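Local coordinates for protein 5-carboxymethyl-2-hydroxymuconate semialdehyde dehydrogenase (Thermus thermophilus, PDB 2D4E) that probably catalyses the NAD-dependent oxidation of 5-carboxymethyl-2-hydroxymuconate semialdehyde to the corresponding carboxylic acid, as a tetrameric member of the aldehyde dehydrogenase family, at residues Q78-T83 and G190-L195; F281-L286 and V441-L446. All coordinates share one frame; numbering follows the deposited sequence.

Interaction 1 (Q78-T83 and G190-L195); sequences QRWSRT and GNTVVL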
loop_
_atom_site.group_PDB
_atom_site.type_symbol
_atom_site.label_atom_id
_atom_site.label_comp_id
_atom_site.label_asym_id
_atom_site.label_seq_id
_atom_site.Cartn_x
_atom_site.Cartn_y
_atom_site.Cartn_z
ATOM N N GLN C 78 -25.436 7.052 14.288
ATOM C CA GLN C 78 -25.415 8.360 13.651
ATOM C C GLN C 78 -24.360 9.279 14.266
ATOM O O GLN C 78 -23.552 9.860 13.546
ATOM C CB GLN C 78 -26.798 9.011 13.753
ATOM C CG GLN C 78 -27.969 8.023 13.645
ATOM C CD GLN C 78 -27.888 7.124 12.415
ATOM O OE1 GLN C 78 -27.831 7.602 11.277
ATOM N NE2 GLN C 78 -27.888 5.815 12.642
ATOM N N ARG C 79 -24.360 9.396 15.594
ATOM C CA ARG C 79 -23.408 10.258 16.296
ATOM C C ARG C 79 -22.026 9.630 16.491
ATOM O O ARG C 79 -21.006 10.312 16.373
ATOM C CB ARG C 79 -23.946 10.649 17.676
ATOM C CG ARG C 79 -25.214 11.488 17.675
ATOM C CD ARG C 79 -25.630 11.812 19.112
ATOM N NE ARG C 79 -25.840 10.603 19.912
ATOM C CZ ARG C 79 -26.892 9.795 19.800
ATOM N NH1 ARG C 79 -27.850 10.063 18.920
ATOM N NH2 ARG C 79 -26.986 8.710 20.564
ATOM N N TRP C 80 -21.992 8.340 16.808
ATOM C CA TRP C 80 -20.723 7.658 17.039
ATOM C C TRP C 80 -19.838 7.618 15.798
ATOM O O TRP C 80 -18.637 7.871 15.879
ATOM C CB TRP C 80 -20.972 6.234 17.550
ATOM C CG TRP C 80 -19.713 5.468 17.843
ATOM C CD1 TRP C 80 -19.232 4.387 17.159
ATOM C CD2 TRP C 80 -18.783 5.717 18.904
ATOM N NE1 TRP C 80 -18.059 3.944 17.730
ATOM C CE2 TRP C 80 -17.760 4.742 18.803
ATOM C CE3 TRP C 80 -18.712 6.669 19.933
ATOM C CZ2 TRP C 80 -16.681 4.689 19.692
ATOM C CZ3 TRP C 80 -17.638 6.617 20.820
ATOM C CH2 TRP C 80 -16.635 5.631 20.691
ATOM N N SER C 81 -20.431 7.309 14.652
ATOM C CA SER C 81 -19.679 7.233 13.406
ATOM C C SER C 81 -19.188 8.601 12.930
ATOM O O SER C 81 -18.472 8.692 11.932
ATOM C CB SER C 81 -20.531 6.592 12.309
ATOM O OG SER C 81 -21.630 7.417 11.969
ATOM N N ARG C 82 -19.573 9.664 13.632
ATOM C CA ARG C 82 -19.141 11.004 13.248
ATOM C C ARG C 82 -18.240 11.636 14.302
ATOM O O ARG C 82 -17.771 12.762 14.135
ATOM C CB ARG C 82 -20.351 11.906 12.983
ATOM C CG ARG C 82 -21.245 11.392 11.871
ATOM C CD ARG C 82 -22.406 12.336 11.570
ATOM N NE ARG C 82 -23.392 11.695 10.701
ATOM C CZ ARG C 82 -23.139 11.236 9.477
ATOM N NH1 ARG C 82 -21.923 11.350 8.956
ATOM N NH2 ARG C 82 -24.096 10.638 8.780
ATOM N N THR C 83 -18.006 10.912 15.391
ATOM C CA THR C 83 -17.134 11.408 16.448
ATOM C C THR C 83 -15.736 11.504 15.852
ATOM O O THR C 83 -15.419 10.799 14.892
ATOM C CB THR C 83 -17.076 10.434 17.627
ATOM O OG1 THR C 83 -16.644 9.153 17.148
ATOM C CG2 THR C 83 -18.439 10.298 18.284
ATOM N N GLY C 190 -15.534 3.308 14.072
ATOM C CA GLY C 190 -16.761 4.079 14.057
ATOM C C GLY C 190 -18.094 3.370 14.054
ATOM O O GLY C 190 -19.113 3.994 13.753
ATOM N N ASN C 191 -18.107 2.087 14.395
ATOM C CA ASN C 191 -19.356 1.329 14.425
ATOM C C ASN C 191 -19.856 1.129 15.852
ATOM O O ASN C 191 -19.078 1.198 16.803
ATOM C CB ASN C 191 -19.164 -0.043 13.771
ATOM C CG ASN C 191 -18.780 0.060 12.313
ATOM O OD1 ASN C 191 -19.468 0.706 11.529
ATOM N ND2 ASN C 191 -17.677 -0.577 11.941
ATOM N N THR C 192 -21.157 0.891 15.992
ATOM C CA THR C 192 -21.743 0.634 17.307
ATOM C C THR C 192 -21.799 -0.884 17.451
ATOM O O THR C 192 -21.660 -1.611 16.460
ATOM C CB THR C 192 -23.157 1.246 17.444
ATOM O OG1 THR C 192 -23.983 0.799 16.364
ATOM C CG2 THR C 192 -23.075 2.766 17.426
ATOM N N VAL C 193 -22.033 -1.363 18.666
ATOM C CA VAL C 193 -22.007 -2.796 18.917
ATOM C C VAL C 193 -23.103 -3.426 19.775
ATOM O O VAL C 193 -23.640 -2.806 20.691
ATOM C CB VAL C 193 -20.647 -3.151 19.568
ATOM C CG1 VAL C 193 -20.599 -4.621 19.954
ATOM C CG2 VAL C 193 -19.512 -2.778 18.620
ATOM N N VAL C 194 -23.421 -4.676 19.451
ATOM C CA VAL C 194 -24.366 -5.473 20.216
ATOM C C VAL C 194 -23.682 -6.832 20.370
ATOM O O VAL C 194 -23.576 -7.597 19.409
ATOM C CB VAL C 194 -25.721 -5.683 19.503
ATOM C CG1 VAL C 194 -26.577 -6.631 20.335
ATOM C CG2 VAL C 194 -26.449 -4.353 19.323
ATOM N N LEU C 195 -23.208 -7.120 21.576
ATOM C CA LEU C 195 -22.527 -8.378 21.861
ATOM C C LEU C 195 -23.470 -9.456 22.398
ATOM O O LEU C 195 -24.310 -9.184 23.259
ATOM C CB LEU C 195 -21.403 -8.132 22.873
ATOM C CG LEU C 195 -20.674 -9.340 23.466
ATOM C CD1 LEU C 195 -19.848 -10.026 22.387
ATOM C CD2 LEU C 195 -19.779 -8.884 24.606
#
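In the parallel-sheet domain, the turn ending helix 63-80 packs on the Schellman motif that ends helix 175-188, where Trp80 and Ser81 meet Gly190 at its positive-phi C-prime position. Ser81 CA and Gly190 CA are 4.3 Å apart, and Ser81 CB rests 3.3 Å from Gly190 O. Trp80 has its CG anti to the backbone N (chi1 -179°), which carries the five-membered end of the indole to the chain leaving the motif. There Trp80 CD1 lies 3.4 Å from Gly190 O and Trp80 NE1 3.1 Å from Asn191 O, both oxygens oblique to the ring. Thr192 adds its methyl, CG2 standing 4.1 Å from Trp80 CB, while its OG1 bonds Ala73 O on helix 63-80. On the turn itself, Trp80 O is gripped twice: Thr83 N closes the type I turn, and Thr83 OG1 donates over 2.7 Å in the carbonyl plane. That hydroxyl sits above one indole face, offset toward the rim. Leu187, Leu217, Pro218 and Val221 also pack against the indole. Such docking of a helix end on the link from helix 175-188 to strand 193-196 belongs to the Rossmann-like NAD-binding domain of aldehyde dehydrogenases.

Interaction 2 (F281-L286 and V441-L446); sequences FADADL and VFTRDL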
loop_
_atom_site.group_PDB
_atom_site.type_symbol
_atom_site.label_atom_id
_atom_site.label_comp_id
_atom_site.label_asym_id
_atom_site.label_seq_id
_atom_site.Cartn_x
_atom_site.Cartn_y
_atom_site.Cartn_z
ATOM N N PHE C 281 9.257 -33.157 10.487
ATOM C CA PHE C 281 10.187 -33.873 9.620
ATOM C C PHE C 281 11.409 -34.334 10.409
ATOM O O PHE C 281 11.802 -33.708 11.400
ATOM C CB PHE C 281 10.615 -32.979 8.459
ATOM C CG PHE C 281 9.542 -32.780 7.429
ATOM C CD1 PHE C 281 9.444 -33.637 6.335
ATOM C CD2 PHE C 281 8.607 -31.753 7.569
ATOM C CE1 PHE C 281 8.426 -33.475 5.390
ATOM C CE2 PHE C 281 7.585 -31.581 6.632
ATOM C CZ PHE C 281 7.496 -32.446 5.539
ATOM N N ALA C 282 12.004 -35.432 9.956
ATOM C CA ALA C 282 13.167 -36.007 10.615
ATOM C C ALA C 282 14.356 -35.059 10.768
ATOM O O ALA C 282 15.188 -35.256 11.645
ATOM C CB ALA C 282 13.598 -37.260 9.868
ATOM N N ASP C 283 14.427 -34.022 9.937
ATOM C CA ASP C 283 15.557 -33.092 9.982
ATOM C C ASP C 283 15.364 -31.853 10.854
ATOM O O ASP C 283 16.233 -30.987 10.900
ATOM C CB ASP C 283 15.894 -32.630 8.561
ATOM C CG ASP C 283 14.960 -31.528 8.072
ATOM O OD1 ASP C 283 13.800 -31.483 8.536
ATOM O OD2 ASP C 283 15.381 -30.713 7.222
ATOM N N ALA C 284 14.236 -31.762 11.541
ATOM C CA ALA C 284 13.962 -30.593 12.362
ATOM C C ALA C 284 14.571 -30.682 13.747
ATOM O O ALA C 284 15.102 -31.716 14.143
ATOM C CB ALA C 284 12.457 -30.390 12.480
ATOM N N ASP C 285 14.512 -29.572 14.469
ATOM C CA ASP C 285 14.995 -29.540 15.843
ATOM C C ASP C 285 13.879 -30.284 16.579
ATOM O O ASP C 285 12.836 -29.703 16.882
ATOM C CB ASP C 285 15.080 -28.097 16.336
ATOM C CG ASP C 285 15.598 -27.999 17.750
ATOM O OD1 ASP C 285 15.249 -28.875 18.566
ATOM O OD2 ASP C 285 16.340 -27.043 18.049
ATOM N N LEU C 286 14.089 -31.571 16.841
ATOM C CA LEU C 286 13.069 -32.392 17.491
ATOM C C LEU C 286 12.781 -32.043 18.948
ATOM O O LEU C 286 11.710 -32.360 19.467
ATOM C CB LEU C 286 13.431 -33.875 17.350
ATOM C CG LEU C 286 13.533 -34.341 15.892
ATOM C CD1 LEU C 286 13.950 -35.803 15.826
ATOM C CD2 LEU C 286 12.188 -34.140 15.198
ATOM N N VAL C 441 4.778 -26.296 10.688
ATOM C CA VAL C 441 5.781 -27.084 10.002
ATOM C C VAL C 441 7.121 -27.058 10.718
ATOM O O VAL C 441 7.673 -25.993 10.994
ATOM C CB VAL C 441 5.986 -26.579 8.571
ATOM C CG1 VAL C 441 6.918 -27.516 7.815
ATOM C CG2 VAL C 441 4.634 -26.456 7.869
ATOM N N PHE C 442 7.637 -28.244 11.016
ATOM C CA PHE C 442 8.913 -28.369 11.687
ATOM C C PHE C 442 9.911 -29.100 10.794
ATOM O O PHE C 442 9.826 -30.312 10.589
ATOM C CB PHE C 442 8.729 -29.093 13.022
ATOM C CG PHE C 442 7.796 -28.385 13.966
ATOM C CD1 PHE C 442 6.421 -28.588 13.894
ATOM C CD2 PHE C 442 8.289 -27.473 14.900
ATOM C CE1 PHE C 442 5.548 -27.892 14.737
ATOM C CE2 PHE C 442 7.424 -26.770 15.746
ATOM C CZ PHE C 442 6.052 -26.979 15.665
ATOM N N THR C 443 10.848 -28.333 10.254
ATOM C CA THR C 443 11.892 -28.846 9.376
ATOM C C THR C 443 12.951 -27.751 9.319
ATOM O O THR C 443 12.626 -26.567 9.448
ATOM C CB THR C 443 11.351 -29.100 7.948
ATOM O OG1 THR C 443 12.351 -29.763 7.166
ATOM C CG2 THR C 443 10.981 -27.771 7.265
ATOM N N ARG C 444 14.212 -28.133 9.140
ATOM C CA ARG C 444 15.281 -27.145 9.070
ATOM C C ARG C 444 15.574 -26.746 7.627
ATOM O O ARG C 444 16.229 -25.736 7.383
ATOM C CB ARG C 444 16.568 -27.679 9.709
ATOM C CG ARG C 444 16.598 -27.715 11.234
ATOM C CD ARG C 444 18.046 -27.927 11.692
ATOM N NE ARG C 444 18.241 -27.941 13.143
ATOM C CZ ARG C 444 18.158 -29.027 13.906
ATOM N NH1 ARG C 444 17.872 -30.207 13.369
ATOM N NH2 ARG C 444 18.386 -28.939 15.209
ATOM N N ASP C 445 15.085 -27.531 6.674
ATOM C CA ASP C 445 15.336 -27.249 5.266
ATOM C C ASP C 445 14.597 -26.013 4.751
ATOM O O ASP C 445 13.366 -25.968 4.732
ATOM C CB ASP C 445 14.977 -28.465 4.413
ATOM C CG ASP C 445 15.445 -28.322 2.976
ATOM O OD1 ASP C 445 14.652 -27.874 2.117
ATOM O OD2 ASP C 445 16.619 -28.646 2.708
ATOM N N LEU C 446 15.373 -25.020 4.327
ATOM C CA LEU C 446 14.842 -23.760 3.822
ATOM C C LEU C 446 13.809 -23.922 2.710
ATOM O O LEU C 446 12.664 -23.505 2.863
ATOM C CB LEU C 446 15.993 -22.868 3.338
ATOM C CG LEU C 446 15.658 -21.514 2.700
ATOM C CD1 LEU C 446 14.831 -20.682 3.652
ATOM C CD2 LEU C 446 16.943 -20.774 2.358
#
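Phe281 lays its ring beside Thr443 and Val441, with CD2 3.8 Å from Thr443 CB and CE2 4.3 Å from Val441 CG1; the Phe281 and Thr443 side chains point the same way. Phe281 N donates to Phe442 O over 2.9 Å, nearly straight at 167°, and that oxygen also lies at the ring edge, in plane. Next to this bond Ala284 CB presses on the strand backbone, 3.2 Å from Phe442 O.

Asp283 folds its carboxylate over the chain leaving strand 438-442. With CG between the backbone N and the carbonyl carbon (chi1 80°), Asp283 OD1 takes a 2.6 Å hydrogen bond from Thr443 OG1 on its syn lone pair. Weak bonds from Arg444 N to Asp283 OD1 and from Asp445 N to Asp283 OD2 add to the grip. Arg448 NH1 bonds Thr443 OG1 and forms a long, weak ion pair with Asp283, which probably helps stabilise the carboxylate charge.

Arg444 reaches back, extended from CG to NE, across the 281-286 turn. Arg444 NH1 donates to Asp283 O over 3.1 Å, bent at 142° and from above the carbonyl plane, while one guanidinium face lies over Asp285 N. Asp285 OD2, 4.0 Å from Arg444 NH2 and well out of the guanidinium plane, makes a long salt bridge of charges alone, with no N-H aimed at it; Asp285 OD1 instead caps Arg288 N. Asp445 likewise caps Arg448 N, and Arg444 and Asp445 pack against a second subunit. Neighbouring parallel strands, each turning into an N-capped helix, are characteristic of the alpha/beta catalytic domain of aldehyde dehydrogenases.

Overall arrangement
Interactions 1 and 2 lie on opposite sides of the chain's centre, their own centres 48 Å apart and their nearest atoms about 32 Å apart, so neither touches the other. They follow in series along the chain and belong to different sheets: 190-195 enters the five-stranded parallel sheet, whereas 281-286 and 441-446 leave adjacent parallel strands of the seven-stranded mixed sheet. In aldehyde dehydrogenases these sheets form the cofactor-binding and catalytic domains, and here NAD is bound by residues drawn from between 169 and 475. Both contacts reach the second subunit: Arg82 comes close to its like-charged Arg152, and forms a salt bridge with Glu455 of a third subunit, while Arg444 and Leu446 make backbone hydrogen bonds.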